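Salicylate 5-hydroxylase, large oxygenase component (Ralstonia sp., PDB 7C8Z) uses NADH-derived electrons and dioxygen to hydroxylate salicylate to gentisate, serving as the iron- and [2Fe-2S]-bearing oxygenase component of a multicomponent system. Local coordinates at residues N66-V71 / H191-F196; E197-P202 / K270-A275. All blocks are in the same frame, centred on the assembly; numbering follows the deposited sequence.

Contact 1 of 2, residues N66-V71 / H191-F196; sequences NHWCYV and HDVEPF
Trp-68 is clasped between Val-193 and Phe-196, where the approach to an outermost strand of the Rieske-domain sheet meets the loop leading into helix 196-211. Strand 69-73 pairs antiparallel with strand 184-188, and the chain leaving that partner returns past the indole, with Pro-195 as the N-cap of the helix. The indole can be followed outward. Its CG stands anti to the carbonyl carbon (chi1 -64°), which carries the ring into the returning loop. CB and CG both meet Phe-196 CD1, the latter at 3.9 Å, and CD1 of Trp-68 lies 3.8 Å from Phe-196 CA. NE1 then donates to Glu-194 O at 2.8 Å; the acceptor is tilted somewhat from the indole plane, while the N-H arrives in the carbonyl plane, so the bond, with packing on both faces, limits rotation of the indole. Beyond it, CZ2 touches Val-193 CG1 at 3.5 Å, and CH2 reaches the same methyl. The two faces are covered differently. Val-193 brings both methyls over one, CG2 making a CH-pi contact with the five-membered ring. Over the opposite face Phe-196 presents its edge to Trp-68, a T-shaped pair with ring planes at 79°, and Phe-196 CB adds a second CH-pi contact. At the outer margin a water donates to Glu-194 OE2 at 2.7 Å and accepts from Asn-66 ND2 at 3.2 Å.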
loop_
_atom_site.group_PDB
_atom_site.type_symbol
_atom_site.label_atom_id
_atom_site.label_comp_id
_atom_site.label_asym_id
_atom_site.label_seq_id
_atom_site.Cartn_x
_atom_site.Cartn_y
_atom_site.Cartn_z
ATOM N N ASN A 66 9.241 -32.794 -8.447
ATOM C CA ASN A 66 10.091 -33.197 -9.567
ATOM C C ASN A 66 11.186 -32.184 -9.879
ATOM O O ASN A 66 11.754 -32.205 -10.975
ATOM C CB ASN A 66 9.261 -33.462 -10.829
ATOM C CG ASN A 66 8.357 -34.670 -10.688
ATOM O OD1 ASN A 66 7.132 -34.548 -10.724
ATOM N ND2 ASN A 66 8.957 -35.849 -10.527
ATOM N N HIS A 67 11.517 -31.300 -8.940
ATOM C CA HIS A 67 12.523 -30.286 -9.212
ATOM C C HIS A 67 13.321 -29.994 -7.956
ATOM O O HIS A 67 12.768 -29.956 -6.855
ATOM C CB HIS A 67 11.888 -28.991 -9.728
ATOM C CG HIS A 67 11.286 -29.120 -11.088
ATOM N ND1 HIS A 67 9.977 -29.502 -11.288
ATOM C CD2 HIS A 67 11.817 -28.934 -12.320
ATOM C CE1 HIS A 67 9.727 -29.541 -12.584
ATOM N NE2 HIS A 67 10.826 -29.199 -13.232
ATOM N N TRP A 68 14.620 -29.779 -8.137
ATOM C CA TRP A 68 15.465 -29.227 -7.092
ATOM C C TRP A 68 15.396 -27.713 -7.191
ATOM O O TRP A 68 15.583 -27.150 -8.274
ATOM C CB TRP A 68 16.913 -29.692 -7.235
ATOM C CG TRP A 68 17.124 -31.157 -7.062
ATOM C CD1 TRP A 68 17.255 -32.081 -8.051
ATOM C CD2 TRP A 68 17.258 -31.868 -5.826
ATOM N NE1 TRP A 68 17.454 -33.328 -7.509
ATOM C CE2 TRP A 68 17.461 -33.222 -6.144
ATOM C CE3 TRP A 68 17.224 -31.489 -4.480
ATOM C CZ2 TRP A 68 17.628 -34.201 -5.170
ATOM C CZ3 TRP A 68 17.391 -32.461 -3.513
ATOM C CH2 TRP A 68 17.589 -33.803 -3.863
ATOM N N CYS A 69 15.136 -27.059 -6.069
ATOM C CA CYS A 69 15.069 -25.610 -6.029
ATOM C C CYS A 69 16.152 -25.096 -5.096
ATOM O O CYS A 69 16.475 -25.731 -4.086
ATOM C CB CYS A 69 13.693 -25.128 -5.569
ATOM S SG CYS A 69 12.361 -25.558 -6.714
ATOM N N TYR A 70 16.728 -23.957 -5.459
ATOM C CA TYR A 70 17.868 -23.408 -4.741
ATOM C C TYR A 70 17.452 -22.944 -3.350
ATOM O O TYR A 70 16.397 -22.325 -3.174
ATOM C CB TYR A 70 18.454 -22.241 -5.540
ATOM C CG TYR A 70 19.586 -21.493 -4.880
ATOM C CD1 TYR A 70 20.896 -21.933 -5.001
ATOM C CD2 TYR A 70 19.351 -20.324 -4.164
ATOM C CE1 TYR A 70 21.935 -21.244 -4.413
ATOM C CE2 TYR A 70 20.386 -19.632 -3.569
ATOM C CZ TYR A 70 21.677 -20.096 -3.700
ATOM O OH TYR A 70 22.723 -19.420 -3.120
ATOM N N VAL A 71 18.267 -23.277 -2.352
ATOM C CA VAL A 71 18.049 -22.780 -1.000
ATOM C C VAL A 71 19.258 -22.058 -0.419
ATOM O O VAL A 71 19.098 -21.329 0.576
ATOM C CB VAL A 71 17.593 -23.904 -0.044
ATOM C CG1 VAL A 71 16.268 -24.498 -0.508
ATOM C CG2 VAL A 71 18.653 -24.975 0.082
ATOM N N HIS A 191 10.534 -36.262 -2.599
ATOM C CA HIS A 191 11.622 -37.145 -2.208
ATOM C C HIS A 191 11.908 -38.213 -3.252
ATOM O O HIS A 191 12.952 -38.869 -3.175
ATOM C CB HIS A 191 11.322 -37.781 -0.855
ATOM C CG HIS A 191 11.600 -36.869 0.296
ATOM N ND1 HIS A 191 12.834 -36.797 0.907
ATOM C CD2 HIS A 191 10.813 -35.968 0.929
ATOM C CE1 HIS A 191 12.788 -35.904 1.879
ATOM N NE2 HIS A 191 11.575 -35.384 1.912
ATOM N N ASP A 192 11.000 -38.410 -4.210
ATOM C CA ASP A 192 11.243 -39.273 -5.358
ATOM C C ASP A 192 11.758 -38.487 -6.555
ATOM O O ASP A 192 11.486 -38.846 -7.707
ATOM C CB ASP A 192 9.969 -40.038 -5.722
ATOM C CG ASP A 192 9.326 -40.702 -4.519
ATOM O OD1 ASP A 192 10.034 -41.431 -3.789
ATOM O OD2 ASP A 192 8.112 -40.495 -4.299
ATOM N N VAL A 193 12.494 -37.413 -6.301
ATOM C CA VAL A 193 13.077 -36.601 -7.357
ATOM C C VAL A 193 14.361 -37.260 -7.831
ATOM O O VAL A 193 15.089 -37.879 -7.044
ATOM C CB VAL A 193 13.329 -35.166 -6.854
ATOM C CG1 VAL A 193 14.307 -35.170 -5.685
ATOM C CG2 VAL A 193 13.834 -34.269 -7.977
ATOM N N GLU A 194 14.625 -37.155 -9.130
ATOM C CA GLU A 194 15.869 -37.601 -9.741
ATOM C C GLU A 194 17.044 -36.996 -8.984
ATOM O O GLU A 194 16.904 -35.920 -8.389
ATOM C CB GLU A 194 15.906 -37.192 -11.213
ATOM C CG GLU A 194 15.533 -35.731 -11.429
ATOM C CD GLU A 194 15.079 -35.435 -12.843
ATOM O OE1 GLU A 194 15.781 -35.843 -13.794
ATOM O OE2 GLU A 194 14.019 -34.784 -12.999
ATOM N N PRO A 195 18.194 -37.667 -8.935
ATOM C CA PRO A 195 19.369 -37.061 -8.300
ATOM C C PRO A 195 19.731 -35.730 -8.944
ATOM O O PRO A 195 19.407 -35.456 -10.102
ATOM C CB PRO A 195 20.472 -38.105 -8.512
ATOM C CG PRO A 195 19.746 -39.390 -8.707
ATOM C CD PRO A 195 18.439 -39.054 -9.361
ATOM N N PHE A 196 20.414 -34.894 -8.158
ATOM C CA PHE A 196 20.761 -33.547 -8.602
ATOM C C PHE A 196 21.565 -33.575 -9.897
ATOM O O PHE A 196 21.325 -32.767 -10.808
ATOM C CB PHE A 196 21.537 -32.833 -7.494
ATOM C CG PHE A 196 21.882 -31.411 -7.813
ATOM C CD1 PHE A 196 20.908 -30.425 -7.802
ATOM C CD2 PHE A 196 23.188 -31.054 -8.113
ATOM C CE1 PHE A 196 21.230 -29.110 -8.089
ATOM C CE2 PHE A 196 23.515 -29.740 -8.402
ATOM C CZ PHE A 196 22.536 -28.768 -8.391
HETATM O O HOH W 1 11.915 -35.825 -11.638
#

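Contact 2 of 2, residues E197-P202 / K270-A275; sequences EEFLGP and KFRHAA
The first turns of helix 196-211 dock against the loop that enters strand 274-278 of the catalytic-domain sheet, with Phe-199 meeting Arg-272 and His-273 and Leu-200 meeting the same histidine. Phe-199 offers both its carbonyl and its ring. Arg-272 NH2 donates to Phe-199 O at 3.2 Å, with an N-H...O angle of 149°. The donor lies in the carbonyl plane on a lone pair, although the oxygen itself is tilted from the guanidinium plane. The phenyl leans obliquely over one guanidinium face: Phe-199 CE1 sits 3.5 Å above its plane and over its centre, with ring and guanidinium planes 46° apart. Lys-270 CD lies over the rim of the opposite guanidinium face. From CG to NE the arginine chain is extended, which lets its tip span the distance to the helix, and two outside partners fix that tip: Asp-268 forms a salt bridge with NE, and Tyr-435 of helix 427-440 hydrogen-bonds NH1. His-273 comes over a face of the phenyl ring, NE2 lying 3.4 Å above the ring plane and displaced toward the rim. The rings are oblique, their centroids 4.5 Å apart. On the imidazole, Leu-200 CD2 approaches His-273 CD2 at 3.8 Å, the two side chains crossing at about a right angle. Leu-200 also packs on Ile-326 of strand 321-326. The arrangement is the start of a helix packed against the loop that enters the antiparallel catalytic-domain sheet of a ring-hydroxylating oxygenase alpha subunit.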
loop_
_atom_site.group_PDB
_atom_site.type_symbol
_atom_site.label_atom_id
_atom_site.label_comp_id
_atom_site.label_asym_id
_atom_site.label_seq_id
_atom_site.Cartn_x
_atom_site.Cartn_y
_atom_site.Cartn_z
ATOM N N GLU A 197 22.524 -34.500 -9.994
ATOM C CA GLU A 197 23.367 -34.598 -11.182
ATOM C C GLU A 197 22.541 -34.946 -12.417
ATOM O O GLU A 197 22.696 -34.328 -13.477
ATOM C CB GLU A 197 24.473 -35.627 -10.947
ATOM C CG GLU A 197 25.431 -35.259 -9.814
ATOM C CD GLU A 197 24.866 -35.568 -8.430
ATOM O OE1 GLU A 197 23.901 -36.358 -8.346
ATOM O OE2 GLU A 197 25.378 -35.010 -7.430
ATOM N N GLU A 198 21.651 -35.934 -12.296
ATOM C CA GLU A 198 20.771 -36.266 -13.412
ATOM C C GLU A 198 19.734 -35.176 -13.648
ATOM O O GLU A 198 19.245 -35.021 -14.773
ATOM C CB GLU A 198 20.083 -37.607 -13.158
ATOM C CG GLU A 198 21.024 -38.800 -13.201
ATOM C CD GLU A 198 20.362 -40.076 -12.729
ATOM O OE1 GLU A 198 21.052 -40.904 -12.098
ATOM O OE2 GLU A 198 19.153 -40.250 -12.988
ATOM N N PHE A 199 19.386 -34.419 -12.607
ATOM C CA PHE A 199 18.493 -33.282 -12.789
ATOM C C PHE A 199 19.132 -32.237 -13.691
ATOM O O PHE A 199 18.464 -31.660 -14.558
ATOM C CB PHE A 199 18.129 -32.676 -11.431
ATOM C CG PHE A 199 17.135 -31.545 -11.506
ATOM C CD1 PHE A 199 15.822 -31.780 -11.884
ATOM C CD2 PHE A 199 17.509 -30.250 -11.177
ATOM C CE1 PHE A 199 14.903 -30.741 -11.944
ATOM C CE2 PHE A 199 16.594 -29.209 -11.234
ATOM C CZ PHE A 199 15.290 -29.458 -11.619
ATOM N N LEU A 200 20.431 -31.987 -13.510
ATOM C CA LEU A 200 21.091 -30.967 -14.316
ATOM C C LEU A 200 21.537 -31.489 -15.674
ATOM O O LEU A 200 21.581 -30.717 -16.639
ATOM C CB LEU A 200 22.302 -30.405 -13.574
ATOM C CG LEU A 200 22.011 -29.504 -12.380
ATOM C CD1 LEU A 200 23.298 -28.873 -11.886
ATOM C CD2 LEU A 200 20.982 -28.446 -12.750
ATOM N N GLY A 201 21.876 -32.772 -15.775
ATOM C CA GLY A 201 22.451 -33.304 -16.984
ATOM C C GLY A 201 23.937 -33.014 -17.047
ATOM O O GLY A 201 24.452 -32.117 -16.366
ATOM N N PRO A 202 24.654 -33.760 -17.892
ATOM C CA PRO A 202 26.123 -33.636 -17.911
ATOM C C PRO A 202 26.605 -32.266 -18.355
ATOM O O PRO A 202 27.515 -31.698 -17.733
ATOM C CB PRO A 202 26.554 -34.735 -18.893
ATOM C CG PRO A 202 25.374 -35.646 -19.015
ATOM C CD PRO A 202 24.168 -34.797 -18.815
ATOM N N LYS A 270 15.756 -31.978 -21.308
ATOM C CA LYS A 270 14.356 -31.584 -21.279
ATOM C C LYS A 270 14.142 -30.105 -21.596
ATOM O O LYS A 270 13.016 -29.616 -21.461
ATOM C CB LYS A 270 13.753 -31.909 -19.908
ATOM C CG LYS A 270 13.781 -33.389 -19.551
ATOM C CD LYS A 270 12.562 -33.779 -18.729
ATOM C CE LYS A 270 11.391 -34.182 -19.619
ATOM N NZ LYS A 270 10.128 -34.354 -18.844
ATOM N N PHE A 271 15.191 -29.389 -22.011
ATOM C CA PHE A 271 15.140 -27.992 -22.440
ATOM C C PHE A 271 14.798 -27.037 -21.304
ATOM O O PHE A 271 14.452 -25.874 -21.563
ATOM C CB PHE A 271 14.141 -27.767 -23.582
ATOM C CG PHE A 271 14.326 -28.690 -24.746
ATOM C CD1 PHE A 271 15.591 -28.970 -25.235
ATOM C CD2 PHE A 271 13.230 -29.269 -25.364
ATOM C CE1 PHE A 271 15.761 -29.819 -26.314
ATOM C CE2 PHE A 271 13.392 -30.119 -26.442
ATOM C CZ PHE A 271 14.660 -30.393 -26.918
ATOM N N ARG A 272 14.877 -27.485 -20.051
ATOM C CA ARG A 272 14.505 -26.640 -18.925
ATOM C C ARG A 272 15.680 -25.813 -18.411
ATOM O O ARG A 272 15.533 -24.614 -18.153
ATOM C CB ARG A 272 13.918 -27.500 -17.801
ATOM C CG ARG A 272 14.776 -28.697 -17.444
ATOM C CD ARG A 272 14.031 -29.705 -16.600
ATOM N NE ARG A 272 14.938 -30.730 -16.095
ATOM C CZ ARG A 272 14.548 -31.791 -15.403
ATOM N NH1 ARG A 272 13.260 -31.968 -15.136
ATOM N NH2 ARG A 272 15.443 -32.673 -14.978
ATOM N N HIS A 273 16.840 -26.437 -18.235
ATOM C CA HIS A 273 18.025 -25.726 -17.782
ATOM C C HIS A 273 18.839 -25.280 -18.985
ATOM O O HIS A 273 18.789 -25.897 -20.051
ATOM C CB HIS A 273 18.879 -26.606 -16.867
ATOM C CG HIS A 273 18.088 -27.429 -15.899
ATOM N ND1 HIS A 273 16.905 -26.996 -15.340
ATOM C CD2 HIS A 273 18.315 -28.663 -15.390
ATOM C CE1 HIS A 273 16.439 -27.927 -14.527
ATOM N NE2 HIS A 273 17.275 -28.949 -14.540
ATOM N N ALA A 274 19.611 -24.210 -18.807
ATOM C CA ALA A 274 20.369 -23.699 -19.943
ATOM C C ALA A 274 21.656 -23.045 -19.470
ATOM O O ALA A 274 21.803 -22.681 -18.302
ATOM C CB ALA A 274 19.545 -22.704 -20.772
ATOM N N ALA A 275 22.599 -22.921 -20.399
ATOM C CA ALA A 275 23.864 -22.247 -20.143
ATOM C C ALA A 275 24.213 -21.414 -21.364
ATOM O O ALA A 275 24.277 -21.943 -22.477
ATOM C CB ALA A 275 24.982 -23.251 -19.836
#

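Contact 1 closes before contact 2 opens along the chain, yet their centres are about 12 Å apart and they share helix 196-211: its N-terminal approach holds Trp-68, and its next residues meet the loop entering strand 274-278 of the catalytic-domain sheet. Phe-199 joins them, its CG lying 3.5 Å from Trp-68 CD1 in an edge-to-face pair, while its CZ packs on His-67 CD2 at 3.6 Å. Glu-194 OE2 and Arg-272 NH2 add a weak ion pair at 3.2 Å, and Tyr-435 hydrogen-bonds both His-67 and Arg-272. The two contacts thus join Rieske and catalytic domains, away from the [2Fe-2S] cluster and from the iron held by His-243, His-248 and Asp-389.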